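Local coordinates for glycosyl hydrolase (Streptomyces cattleya, PDB 7LR8), which probably hydrolyses the beta-1,4 link of the Man-GlcNAc core disaccharide during N-glycan breakdown, as a family GH5 beta-mannosidase, at residues A108-W113 with P122-G127; R133-A138 with L146-G151; V362-G367 with R373-P378. The protein carries 1 engineered substitution. All coordinates share one frame; numbering follows the deposited sequence.

Contact 1: A108-W113 with P122-G127; sequences AWTTTW and PDVVSG. With NAG (2-acetamido-2-deoxy-beta-D-glucopyranose), chain C; AE3 (2-(2-ethoxyethoxy)ethanol), chain F; AE3 (2-(2-ethoxyethoxy)ethanol), chain G.
Trp109 meets Val124 at the rim of its indole ring. The contact joins the loop before helix 122-139 to the first turns of that helix. From CB of Trp109 the side chain swings between its own backbone N and carbonyl carbon (chi1 48°), and chi2 of -89° stands the ring across the CA-CB bond. Along the five-membered ring, NE1 turns aside to donate a hydrogen bond to the backbone O of Gln63. On the benzo side, CZ3 lies 4.1 Å from CG2 of Val124 and about as far from its CA, which sits at the ring edge near the plane. CH2 points toward the backbone of Gly127. One face of the indole is covered within the same turn by Thr110 CG2, 3.7 Å above the plane and toward the rim. That methyl also approaches Val124 CG1 at 4.4 Å. At the end of the 108-113 segment, C8 of the NAG acetamide lies over the centre of the Trp113 ring, 3.4 Å above it. His99 of the second subunit hydrogen-bonds the same sugar. Val125 faces away from Trp109 and packs on helix 170-187, so helix 122-139 is sandwiched here between the loop and its neighbour helix.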
ATOM      1  N   ALA B 108       3.195   3.067  -2.812  1.00 14.78           N
ATOM      2  CA  ALA B 108       2.306   3.742  -3.752  1.00 15.20           C
ATOM      3  C   ALA B 108       3.036   4.135  -5.026  1.00 15.87           C
ATOM      4  O   ALA B 108       2.416   4.227  -6.091  1.00 14.92           O
ATOM      5  CB  ALA B 108       1.691   4.976  -3.088  1.00 16.80           C
ATOM      6  N   TRP B 109       4.350   4.325  -4.944  1.00 13.88           N
ATOM      7  CA  TRP B 109       5.128   4.753  -6.098  1.00 13.44           C
ATOM      8  C   TRP B 109       5.528   3.594  -6.997  1.00 14.84           C
ATOM      9  O   TRP B 109       6.279   3.808  -7.953  1.00 16.05           O
ATOM     10  CB  TRP B 109       6.356   5.536  -5.640  1.00 15.94           C
ATOM     11  CG  TRP B 109       7.177   4.910  -4.537  1.00 15.44           C
ATOM     12  CD1 TRP B 109       7.000   5.073  -3.191  1.00 13.95           C
ATOM     13  CD2 TRP B 109       8.343   4.086  -4.696  1.00 16.45           C
ATOM     14  NE1 TRP B 109       7.986   4.386  -2.498  1.00 14.14           N
ATOM     15  CE2 TRP B 109       8.813   3.770  -3.400  1.00 14.17           C
ATOM     16  CE3 TRP B 109       9.041   3.592  -5.809  1.00 14.38           C
ATOM     17  CZ2 TRP B 109       9.940   2.962  -3.182  1.00 14.26           C
ATOM     18  CZ3 TRP B 109      10.171   2.807  -5.596  1.00 16.50           C
ATOM     19  CH2 TRP B 109      10.605   2.492  -4.288  1.00 15.37           C
ATOM     20  N   THR B 110       5.036   2.385  -6.723  1.00 17.15           N
ATOM     21  CA  THR B 110       5.216   1.248  -7.615  1.00 14.55           C
ATOM     22  C   THR B 110       3.924   0.776  -8.274  1.00 14.51           C
ATOM     23  O   THR B 110       3.970  -0.174  -9.060  1.00 17.62           O
ATOM     24  CB  THR B 110       5.847   0.051  -6.869  1.00 15.08           C
ATOM     25  OG1 THR B 110       4.910  -0.507  -5.934  1.00 15.71           O
ATOM     26  CG2 THR B 110       7.102   0.481  -6.113  1.00 16.61           C
ATOM     27  N   THR B 111       2.773   1.383  -7.972  1.00 13.73           N
ATOM     28  CA  THR B 111       1.491   0.790  -8.345  1.00 14.06           C
ATOM     29  C   THR B 111       0.599   1.804  -9.059  1.00 16.24           C
ATOM     30  O   THR B 111       0.853   3.014  -9.037  1.00 19.07           O
ATOM     31  CB  THR B 111       0.776   0.212  -7.101  1.00 19.38           C
ATOM     32  OG1 THR B 111      -0.261  -0.692  -7.502  1.00 20.84           O
ATOM     33  CG2 THR B 111       0.178   1.317  -6.260  1.00 19.15           C
ATOM     34  N   THR B 112      -0.465   1.259  -9.687  1.00 16.52           N
ATOM     35  CA  THR B 112      -1.488   1.938 -10.496  1.00 17.82           C
ATOM     36  C   THR B 112      -0.916   3.065 -11.351  1.00 16.42           C
ATOM     37  O   THR B 112      -0.265   2.788 -12.362  1.00 17.13           O
ATOM     38  CB  THR B 112      -2.653   2.442  -9.628  1.00 15.90           C
ATOM     39  OG1 THR B 112      -2.216   3.414  -8.678  1.00 17.08           O
ATOM     40  CG2 THR B 112      -3.290   1.275  -8.860  1.00 18.65           C
ATOM     41  N   TRP B 113      -1.170   4.328 -10.988  1.00 16.48           N
ATOM     42  CA  TRP B 113      -0.679   5.432 -11.814  1.00 19.33           C
ATOM     43  C   TRP B 113       0.839   5.431 -11.944  1.00 16.75           C
ATOM     44  O   TRP B 113       1.373   6.009 -12.902  1.00 17.56           O
ATOM     45  CB  TRP B 113      -1.117   6.777 -11.239  1.00 18.07           C
ATOM     46  CG  TRP B 113      -2.593   6.948 -11.120  1.00 16.04           C
ATOM     47  CD1 TRP B 113      -3.334   6.882  -9.968  1.00 16.98           C
ATOM     48  CD2 TRP B 113      -3.514   7.211 -12.179  1.00 17.83           C
ATOM     49  NE1 TRP B 113      -4.662   7.105 -10.255  1.00 17.11           N
ATOM     50  CE2 TRP B 113      -4.798   7.301 -11.604  1.00 14.96           C
ATOM     51  CE3 TRP B 113      -3.378   7.391 -13.560  1.00 17.57           C
ATOM     52  CZ2 TRP B 113      -5.937   7.568 -12.365  1.00 19.61           C
ATOM     53  CZ3 TRP B 113      -4.510   7.649 -14.311  1.00 20.68           C
ATOM     54  CH2 TRP B 113      -5.770   7.734 -13.710  1.00 21.57           C
ATOM     55  N   PRO B 122      14.000   1.030 -14.175  1.00 20.34           N
ATOM     56  CA  PRO B 122      15.276   1.613 -13.723  1.00 16.69           C
ATOM     57  C   PRO B 122      15.159   2.400 -12.431  1.00 17.24           C
ATOM     58  O   PRO B 122      16.065   2.343 -11.593  1.00 17.46           O
ATOM     59  CB  PRO B 122      15.688   2.518 -14.898  1.00 18.56           C
ATOM     60  CG  PRO B 122      14.911   2.014 -16.071  1.00 24.66           C
ATOM     61  CD  PRO B 122      13.617   1.478 -15.524  1.00 20.27           C
ATOM     62  N   ASP B 123      14.081   3.159 -12.253  1.00 16.97           N
ATOM     63  CA  ASP B 123      13.981   4.008 -11.071  1.00 16.60           C
ATOM     64  C   ASP B 123      13.551   3.218  -9.836  1.00 20.08           C
ATOM     65  O   ASP B 123      14.071   3.460  -8.742  1.00 18.86           O
ATOM     66  CB  ASP B 123      13.033   5.178 -11.343  1.00 16.89           C
ATOM     67  CG  ASP B 123      13.594   6.140 -12.392  1.00 21.91           C
ATOM     68  OD1 ASP B 123      14.822   6.383 -12.366  1.00 22.31           O
ATOM     69  OD2 ASP B 123      12.816   6.635 -13.239  1.00 21.89           O
ATOM     70  N   VAL B 124      12.641   2.251  -9.988  1.00 16.91           N
ATOM     71  CA  VAL B 124      12.263   1.418  -8.845  1.00 15.37           C
ATOM     72  C   VAL B 124      13.453   0.601  -8.372  1.00 14.89           C
ATOM     73  O   VAL B 124      13.696   0.473  -7.165  1.00 18.01           O
ATOM     74  CB  VAL B 124      11.080   0.508  -9.203  1.00 14.72           C
ATOM     75  CG1 VAL B 124      10.857  -0.560  -8.071  1.00 14.92           C
ATOM     76  CG2 VAL B 124       9.835   1.350  -9.427  1.00 15.82           C
ATOM     77  N   VAL B 125      14.213   0.047  -9.317  1.00 17.18           N
ATOM     78  CA  VAL B 125      15.352  -0.799  -8.978  1.00 15.71           C
ATOM     79  C   VAL B 125      16.447   0.024  -8.318  1.00 18.25           C
ATOM     80  O   VAL B 125      17.077  -0.419  -7.356  1.00 19.22           O
ATOM     81  CB  VAL B 125      15.858  -1.542 -10.226  1.00 21.25           C
ATOM     82  CG1 VAL B 125      17.215  -2.201  -9.953  1.00 25.40           C
ATOM     83  CG2 VAL B 125      14.854  -2.594 -10.637  1.00 16.68           C
ATOM     84  N   SER B 126      16.677   1.246  -8.797  1.00 17.67           N
ATOM     85  CA  SER B 126      17.645   2.093  -8.119  1.00 18.32           C
ATOM     86  C   SER B 126      17.155   2.430  -6.717  1.00 19.07           C
ATOM     87  O   SER B 126      17.948   2.499  -5.768  1.00 19.29           O
ATOM     88  CB  SER B 126      17.896   3.359  -8.954  1.00 22.77           C
ATOM     89  OG  SER B 126      18.240   4.469  -8.142  1.00 33.97           O
ATOM     90  N   GLY B 127      15.846   2.632  -6.571  1.00 16.86           N
ATOM     91  CA  GLY B 127      15.292   2.890  -5.252  1.00 16.96           C
ATOM     92  C   GLY B 127      15.449   1.715  -4.304  1.00 18.06           C
ATOM     93  O   GLY B 127      15.748   1.903  -3.121  1.00 16.51           O
TER
HETATM   94  C1  NAG C   1      -6.711  14.136 -11.767  1.00 34.13           C
HETATM   95  C2  NAG C   1      -5.515  13.803 -10.862  1.00 31.04           C
HETATM   96  C3  NAG C   1      -5.887  14.014  -9.388  1.00 23.04           C
HETATM   97  C4  NAG C   1      -6.520  15.383  -9.163  1.00 20.29           C
HETATM   98  C5  NAG C   1      -7.687  15.547 -10.142  1.00 21.51           C
HETATM   99  C6  NAG C   1      -8.405  16.873 -10.064  1.00 21.08           C
HETATM  100  C7  NAG C   1      -3.822  12.036 -11.215  1.00 33.01           C
HETATM  101  C8  NAG C   1      -3.610  10.570 -11.463  1.00 29.01           C
HETATM  102  N2  NAG C   1      -5.096  12.427 -11.093  1.00 36.50           N
HETATM  103  O1  NAG C   1      -6.344  14.026 -13.103  1.00 37.22           O
HETATM  104  O3  NAG C   1      -4.748  13.832  -8.548  1.00 17.13           O
HETATM  105  O4  NAG C   1      -6.938  15.494  -7.802  1.00 23.11           O
HETATM  106  O5  NAG C   1      -7.179  15.439 -11.478  1.00 24.89           O
HETATM  107  O6  NAG C   1      -9.514  16.921 -10.956  1.00 27.05           O
HETATM  108  O7  NAG C   1      -2.881  12.822 -11.118  1.00 27.96           O
HETATM  109  C1  AE3 F 601      22.018  -0.320 -15.827  1.00 67.96           C
HETATM  110  C2  AE3 F 601      20.731  -0.165 -16.633  1.00 68.30           C
HETATM  111  O2  AE3 F 601      19.747   0.438 -15.844  1.00 64.60           O
HETATM  112  C3  AE3 F 601      18.486  -0.145 -15.992  1.00 62.63           C
HETATM  113  C4  AE3 F 601      18.118  -0.869 -14.699  1.00 59.42           C
HETATM  114  O3  AE3 F 601      17.257  -1.936 -14.979  1.00 58.52           O
HETATM  115  C5  AE3 F 601      16.795  -2.613 -13.844  1.00 55.30           C
HETATM  116  C6  AE3 F 601      17.590  -3.902 -13.644  1.00 52.83           C
HETATM  117  O4  AE3 F 601      18.724  -3.643 -12.863  1.00 50.62           O
HETATM  118  C1  AE3 G 602       4.680   8.948 -15.341  1.00 38.42           C
HETATM  119  C2  AE3 G 602       4.096   9.443 -14.018  1.00 39.92           C
HETATM  120  O2  AE3 G 602       2.703   9.399 -14.113  1.00 46.60           O
HETATM  121  C3  AE3 G 602       2.018   9.403 -12.894  1.00 38.61           C
HETATM  122  C4  AE3 G 602       0.541   9.614 -13.203  1.00 39.88           C
HETATM  123  O3  AE3 G 602       0.281  10.979 -13.313  1.00 42.75           O
HETATM  124  C5  AE3 G 602      -0.819  11.285 -14.125  1.00 46.31           C
HETATM  125  C6  AE3 G 602      -1.249  12.733 -13.891  1.00 49.00           C
HETATM  126  O4  AE3 G 602      -0.443  13.616 -14.628  1.00 51.76           O

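Contact 2: R133-A138 with L146-G151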
ATOM      1  N   ARG B 133      21.041  -0.943   0.592  1.00 17.47           N
ATOM      2  CA  ARG B 133      22.330  -0.413   1.007  1.00 17.75           C
ATOM      3  C   ARG B 133      22.209   0.389   2.296  1.00 17.24           C
ATOM      4  O   ARG B 133      23.074   0.297   3.178  1.00 17.81           O
ATOM      5  CB  ARG B 133      22.904   0.465  -0.110  1.00 18.25           C
ATOM      6  CG  ARG B 133      24.390   0.789   0.067  1.00 20.76           C
ATOM      7  CD  ARG B 133      24.797   2.049  -0.698  1.00 20.97           C
ATOM      8  NE  ARG B 133      24.031   3.204  -0.250  1.00 20.98           N
ATOM      9  CZ  ARG B 133      24.303   3.908   0.845  1.00 22.81           C
ATOM     10  NH1 ARG B 133      25.352   3.596   1.604  1.00 24.83           N
ATOM     11  NH2 ARG B 133      23.517   4.923   1.177  1.00 22.02           N
ATOM     12  N   THR B 134      21.155   1.203   2.402  1.00 17.90           N
ATOM     13  CA  THR B 134      20.954   2.049   3.577  1.00 16.92           C
ATOM     14  C   THR B 134      20.737   1.206   4.832  1.00 17.70           C
ATOM     15  O   THR B 134      21.331   1.477   5.885  1.00 18.37           O
ATOM     16  CB  THR B 134      19.766   2.991   3.343  1.00 17.01           C
ATOM     17  OG1 THR B 134      20.108   3.943   2.324  1.00 17.77           O
ATOM     18  CG2 THR B 134      19.426   3.779   4.602  1.00 20.83           C
ATOM     19  N   LEU B 135      19.881   0.182   4.743  1.00 17.76           N
ATOM     20  CA  LEU B 135      19.662  -0.688   5.899  1.00 16.27           C
ATOM     21  C   LEU B 135      20.955  -1.369   6.313  1.00 18.01           C
ATOM     22  O   LEU B 135      21.322  -1.364   7.496  1.00 19.99           O
ATOM     23  CB  LEU B 135      18.591  -1.741   5.597  1.00 16.37           C
ATOM     24  CG  LEU B 135      17.179  -1.216   5.331  1.00 18.39           C
ATOM     25  CD1 LEU B 135      16.170  -2.352   5.441  1.00 16.77           C
ATOM     26  CD2 LEU B 135      16.826  -0.086   6.285  1.00 19.20           C
ATOM     27  N   ALA B 136      21.660  -1.961   5.342  1.00 16.18           N
ATOM     28  CA  ALA B 136      22.892  -2.677   5.645  1.00 21.01           C
ATOM     29  C   ALA B 136      23.937  -1.756   6.257  1.00 19.51           C
ATOM     30  O   ALA B 136      24.600  -2.132   7.228  1.00 19.29           O
ATOM     31  CB  ALA B 136      23.437  -3.346   4.383  1.00 23.51           C
ATOM     32  N   ALA B 137      24.112  -0.545   5.702  1.00 18.16           N
ATOM     33  CA  ALA B 137      25.114   0.365   6.244  1.00 20.99           C
ATOM     34  C   ALA B 137      24.771   0.784   7.669  1.00 20.84           C
ATOM     35  O   ALA B 137      25.664   0.959   8.512  1.00 20.04           O
ATOM     36  CB  ALA B 137      25.254   1.598   5.332  1.00 20.15           C
ATOM     37  N   ALA B 138      23.479   0.975   7.952  1.00 19.54           N
ATOM     38  CA  ALA B 138      23.059   1.422   9.274  1.00 23.57           C
ATOM     39  C   ALA B 138      23.259   0.352  10.332  1.00 20.43           C
ATOM     40  O   ALA B 138      23.363   0.680  11.522  1.00 23.17           O
ATOM     41  CB  ALA B 138      21.581   1.819   9.243  1.00 21.36           C
ATOM     42  N   LEU B 146      23.812 -10.167  11.141  1.00 21.84           N
ATOM     43  CA  LEU B 146      24.270 -11.240  10.267  1.00 24.13           C
ATOM     44  C   LEU B 146      24.432 -10.750   8.839  1.00 20.79           C
ATOM     45  O   LEU B 146      25.429 -11.057   8.180  1.00 21.69           O
ATOM     46  CB  LEU B 146      23.283 -12.410  10.300  1.00 21.99           C
ATOM     47  CG  LEU B 146      23.155 -13.235  11.572  1.00 21.85           C
ATOM     48  CD1 LEU B 146      21.929 -14.143  11.473  1.00 22.34           C
ATOM     49  CD2 LEU B 146      24.420 -14.042  11.782  1.00 22.50           C
ATOM     50  N   GLY B 147      23.449 -10.012   8.341  1.00 19.18           N
ATOM     51  CA  GLY B 147      23.446  -9.559   6.969  1.00 20.55           C
ATOM     52  C   GLY B 147      22.011  -9.404   6.508  1.00 22.33           C
ATOM     53  O   GLY B 147      21.081  -9.457   7.309  1.00 20.01           O
ATOM     54  N   MET B 148      21.859  -9.227   5.199  1.00 17.67           N
ATOM     55  CA  MET B 148      20.562  -8.986   4.577  1.00 17.91           C
ATOM     56  C   MET B 148      20.092 -10.198   3.788  1.00 20.38           C
ATOM     57  O   MET B 148      20.893 -10.881   3.145  1.00 19.71           O
ATOM     58  CB  MET B 148      20.621  -7.798   3.605  1.00 18.14           C
ATOM     59  CG  MET B 148      21.151  -6.505   4.161  1.00 17.73           C
ATOM     60  SD  MET B 148      20.068  -5.796   5.394  1.00 19.55           S
ATOM     61  CE  MET B 148      18.554  -5.551   4.487  1.00 17.62           C
ATOM     62  N   THR B 149      18.779 -10.432   3.809  1.00 18.37           N
ATOM     63  CA  THR B 149      18.097 -11.219   2.791  1.00 16.57           C
ATOM     64  C   THR B 149      17.343 -10.235   1.908  1.00 21.53           C
ATOM     65  O   THR B 149      16.706  -9.316   2.425  1.00 21.04           O
ATOM     66  CB  THR B 149      17.141 -12.232   3.434  1.00 18.89           C
ATOM     67  OG1 THR B 149      17.896 -13.161   4.228  1.00 17.82           O
ATOM     68  CG2 THR B 149      16.367 -13.010   2.375  1.00 21.44           C
ATOM     69  N   VAL B 150      17.450 -10.394   0.583  1.00 17.41           N
ATOM     70  CA  VAL B 150      16.927  -9.364  -0.322  1.00 17.26           C
ATOM     71  C   VAL B 150      15.463  -9.057  -0.011  1.00 18.33           C
ATOM     72  O   VAL B 150      15.079  -7.888   0.139  1.00 17.94           O
ATOM     73  CB  VAL B 150      17.127  -9.779  -1.791  1.00 18.52           C
ATOM     74  CG1 VAL B 150      16.309  -8.864  -2.716  1.00 18.86           C
ATOM     75  CG2 VAL B 150      18.610  -9.728  -2.145  1.00 17.59           C
ATOM     76  N   GLY B 151      14.637 -10.094   0.126  1.00 16.34           N
ATOM     77  CA  GLY B 151      13.242  -9.899   0.518  1.00 17.25           C
ATOM     78  C   GLY B 151      12.548 -11.243   0.639  1.00 19.03           C
ATOM     79  O   GLY B 151      12.944 -12.234   0.020  1.00 23.87           O
TER
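Ala136 and Met148 bring helix 122-139 and strand 145-152 to a CA-CA distance of 6.8 Å, the nearest approach of the two backbones. The strand belongs to the eight-stranded parallel barrel of a (beta/alpha)8 fold, the TIM barrel of family GH5. The helix precedes it in the chain and lies on the outside of the barrel. The contact is therefore an alpha-to-beta step of that fold, in which a helix packs on the strand that follows it. Met148 does the work from the strand side. Its CA-CB bond points at the helix. CG leaves beside the backbone N, and two further bends, chi2 -67° and chi3 -60°, curl the thioether back on itself. The bends turn SD and CE along the helix face, toward Leu135. The CG atom of Met148 rests on CB of Ala136 at 3.9 Å; this short side chain lets the helix come close. SD passes near the backbone N of Ala136 at 4.2 Å. Leu135, one position earlier on the helix, crosses Met148 at about a right angle. All three residues are buried and the contact is wholly apolar. Leu135 also touches Val74 and Leu77 of helix 71-86, and Met148 also touches Cys184 of helix 170-187, so the small patch links three helices to one strand. The terminal methyl CE of Met148 ends beside Leu135, 4.0 Å from its CB and 4.1 Å from its CD1.

Contact 3: V362-G367 with R373-P378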
ATOM      1  N   VAL B 362      18.762 -35.833 -10.322  1.00 28.06           N
ATOM      2  CA  VAL B 362      17.721 -34.838 -10.556  1.00 29.92           C
ATOM      3  C   VAL B 362      17.875 -34.315 -11.977  1.00 37.66           C
ATOM      4  O   VAL B 362      18.877 -33.666 -12.303  1.00 30.70           O
ATOM      5  CB  VAL B 362      17.793 -33.693  -9.538  1.00 28.74           C
ATOM      6  CG1 VAL B 362      16.758 -32.627  -9.857  1.00 28.52           C
ATOM      7  CG2 VAL B 362      17.599 -34.241  -8.130  1.00 31.18           C
ATOM      8  N   ASP B 363      16.878 -34.586 -12.818  1.00 26.59           N
ATOM      9  CA  ASP B 363      16.867 -34.153 -14.213  1.00 28.40           C
ATOM     10  C   ASP B 363      15.683 -33.210 -14.374  1.00 31.27           C
ATOM     11  O   ASP B 363      14.531 -33.653 -14.377  1.00 35.68           O
ATOM     12  CB  ASP B 363      16.762 -35.351 -15.158  1.00 31.31           C
ATOM     13  CG  ASP B 363      16.952 -34.974 -16.625  1.00 40.78           C
ATOM     14  OD1 ASP B 363      16.877 -33.774 -16.972  1.00 38.02           O
ATOM     15  OD2 ASP B 363      17.165 -35.894 -17.441  1.00 46.69           O
ATOM     16  N   VAL B 364      15.968 -31.914 -14.476  1.00 29.17           N
ATOM     17  CA  VAL B 364      14.939 -30.895 -14.632  1.00 26.77           C
ATOM     18  C   VAL B 364      14.979 -30.277 -16.029  1.00 30.80           C
ATOM     19  O   VAL B 364      14.456 -29.182 -16.237  1.00 31.48           O
ATOM     20  CB  VAL B 364      15.051 -29.816 -13.544  1.00 25.38           C
ATOM     21  CG1 VAL B 364      14.902 -30.450 -12.157  1.00 28.11           C
ATOM     22  CG2 VAL B 364      16.377 -29.078 -13.648  1.00 26.58           C
ATOM     23  N   GLY B 365      15.596 -30.960 -16.986  1.00 35.12           N
ATOM     24  CA  GLY B 365      15.646 -30.480 -18.345  1.00 33.32           C
ATOM     25  C   GLY B 365      16.933 -29.750 -18.665  1.00 47.22           C
ATOM     26  O   GLY B 365      17.785 -29.527 -17.796  1.00 44.87           O
ATOM     27  N   PRO B 366      17.088 -29.347 -19.924  1.00 47.88           N
ATOM     28  CA  PRO B 366      18.342 -28.733 -20.367  1.00 48.94           C
ATOM     29  C   PRO B 366      18.429 -27.266 -19.976  1.00 45.50           C
ATOM     30  O   PRO B 366      17.440 -26.621 -19.624  1.00 42.68           O
ATOM     31  CB  PRO B 366      18.293 -28.878 -21.896  1.00 55.35           C
ATOM     32  CG  PRO B 366      16.876 -29.325 -22.238  1.00 56.24           C
ATOM     33  CD  PRO B 366      16.059 -29.311 -20.976  1.00 52.34           C
ATOM     34  N   GLY B 367      19.648 -26.739 -20.069  1.00 50.30           N
ATOM     35  CA  GLY B 367      19.895 -25.346 -19.757  1.00 52.37           C
ATOM     36  C   GLY B 367      19.971 -25.099 -18.263  1.00 47.10           C
ATOM     37  O   GLY B 367      20.063 -26.017 -17.447  1.00 41.91           O
ATOM     38  N   ARG B 373      11.320 -28.721 -13.769  1.00 24.87           N
ATOM     39  CA  ARG B 373      11.590 -28.893 -12.349  1.00 24.54           C
ATOM     40  C   ARG B 373      10.404 -29.457 -11.586  1.00 27.36           C
ATOM     41  O   ARG B 373      10.580 -29.881 -10.436  1.00 25.08           O
ATOM     42  CB  ARG B 373      12.014 -27.562 -11.730  1.00 24.68           C
ATOM     43  CG  ARG B 373      10.902 -26.531 -11.610  1.00 23.59           C
ATOM     44  CD  ARG B 373      11.474 -25.180 -11.180  1.00 24.11           C
ATOM     45  NE  ARG B 373      11.911 -24.380 -12.318  1.00 25.69           N
ATOM     46  CZ  ARG B 373      12.009 -23.061 -12.298  1.00 26.98           C
ATOM     47  NH1 ARG B 373      11.707 -22.394 -11.196  1.00 26.91           N
ATOM     48  NH2 ARG B 373      12.395 -22.412 -13.391  1.00 28.75           N
ATOM     49  N   SER B 374       9.212 -29.492 -12.191  1.00 23.84           N
ATOM     50  CA  SER B 374       8.053 -30.019 -11.480  1.00 24.02           C
ATOM     51  C   SER B 374       8.203 -31.493 -11.105  1.00 24.36           C
ATOM     52  O   SER B 374       7.419 -31.981 -10.284  1.00 24.15           O
ATOM     53  CB  SER B 374       6.781 -29.813 -12.313  1.00 25.79           C
ATOM     54  OG  SER B 374       6.889 -30.420 -13.586  1.00 26.98           O
ATOM     55  N   VAL B 375       9.183 -32.208 -11.664  1.00 26.01           N
ATOM     56  CA  VAL B 375       9.458 -33.560 -11.187  1.00 27.61           C
ATOM     57  C   VAL B 375       9.918 -33.536  -9.738  1.00 25.24           C
ATOM     58  O   VAL B 375       9.876 -34.565  -9.052  1.00 23.90           O
ATOM     59  CB  VAL B 375      10.504 -34.263 -12.077  1.00 28.64           C
ATOM     60  CG1 VAL B 375       9.973 -34.422 -13.501  1.00 28.98           C
ATOM     61  CG2 VAL B 375      11.842 -33.516 -12.050  1.00 26.01           C
ATOM     62  N   CYS B 376      10.355 -32.379  -9.253  1.00 22.33           N
ATOM     63  CA  CYS B 376      10.789 -32.210  -7.876  1.00 24.02           C
ATOM     64  C   CYS B 376       9.644 -31.878  -6.935  1.00 26.20           C
ATOM     65  O   CYS B 376       9.834 -31.943  -5.714  1.00 22.97           O
ATOM     66  CB  CYS B 376      11.845 -31.106  -7.787  1.00 24.33           C
ATOM     67  SG  CYS B 376      13.345 -31.442  -8.737  1.00 25.68           S
ATOM     68  N   ALA B 377       8.479 -31.514  -7.473  1.00 21.52           N
ATOM     69  CA  ALA B 377       7.340 -31.098  -6.676  1.00 22.70           C
ATOM     70  C   ALA B 377       6.632 -32.312  -6.091  1.00 23.34           C
ATOM     71  O   ALA B 377       6.851 -33.440  -6.540  1.00 26.71           O
ATOM     72  CB  ALA B 377       6.369 -30.295  -7.538  1.00 23.87           C
ATOM     73  N   PRO B 378       5.786 -32.111  -5.081  1.00 24.34           N
ATOM     74  CA  PRO B 378       4.948 -33.216  -4.594  1.00 28.44           C
ATOM     75  C   PRO B 378       4.225 -33.904  -5.744  1.00 29.93           C
ATOM     76  O   PRO B 378       3.659 -33.255  -6.625  1.00 29.24           O
ATOM     77  CB  PRO B 378       3.971 -32.519  -3.639  1.00 35.09           C
ATOM     78  CG  PRO B 378       4.755 -31.336  -3.120  1.00 30.30           C
ATOM     79  CD  PRO B 378       5.619 -30.886  -4.270  1.00 26.49           C
TER
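Val364 is the main bump of this contact, and the turn of 3-10 helix at 373-376 supplies the hollow. CG1 of Val364 enters between the backbone of Arg373 and the sulfur of Cys376, 3.7 Å from Arg373 CA and 3.9 Å from Cys376 SG. Chi1 of -60° puts that methyl beside the backbone N and turns it to the hollow. The two segments are close here, with the CA atoms of Val364 and Arg373 only 4.5 Å apart. Cys376 SG is a bump in its turn. It rests against the paired CG1 methyls of Val362 and Val364 and forms a close triangle with them, 3.8 Å from Val362 CG1. Val375 closes the side near Asp363. Its CG2 sits 3.6 Å from the carbonyl O of Asp363 and, more loosely, near CG1 of Val364. Arg373 lends only its backbone and CB to the packing. Its guanidinium leads away and is held by the carbonyl O atoms of Gln369, Ala370, His207 and Phe209. Val382 of helix 381-391 and Leu252 of helix 240-253 add to the apolar cluster round Val362 and Cys376. On the facing segment, Asp363 OD1 accepts from Gly365 N at 3.1 Å with an angle of 161°. This is the Asx turn of 363-365, which would help hold the bend in the loop that leads from strand 358-362 of the small three-stranded parallel sheet to helix 381-391.

In the fold
Contacts 1 and 2 share helix 122-139 and follow one another along it. Their centres are about 20 Å apart, and their nearest atoms about 7 Å. Contact 2 lies deeper, with its centre about 16 Å from that of the chain, against about 25 Å for contact 1. Contact 1 is buried too, but its loop reaches the second subunit and a sugar. Contact 3 lies across the chain's centre from contact 2, outside the barrel, and includes the exposed Asp363. Its loop serves the small parallel sheet. All three join their segments by apolar packing: aromatic on aliphatic in contact 1, thioether on aliphatic in contact 2, and methyls against a thiol sulfur and backbone in contact 3.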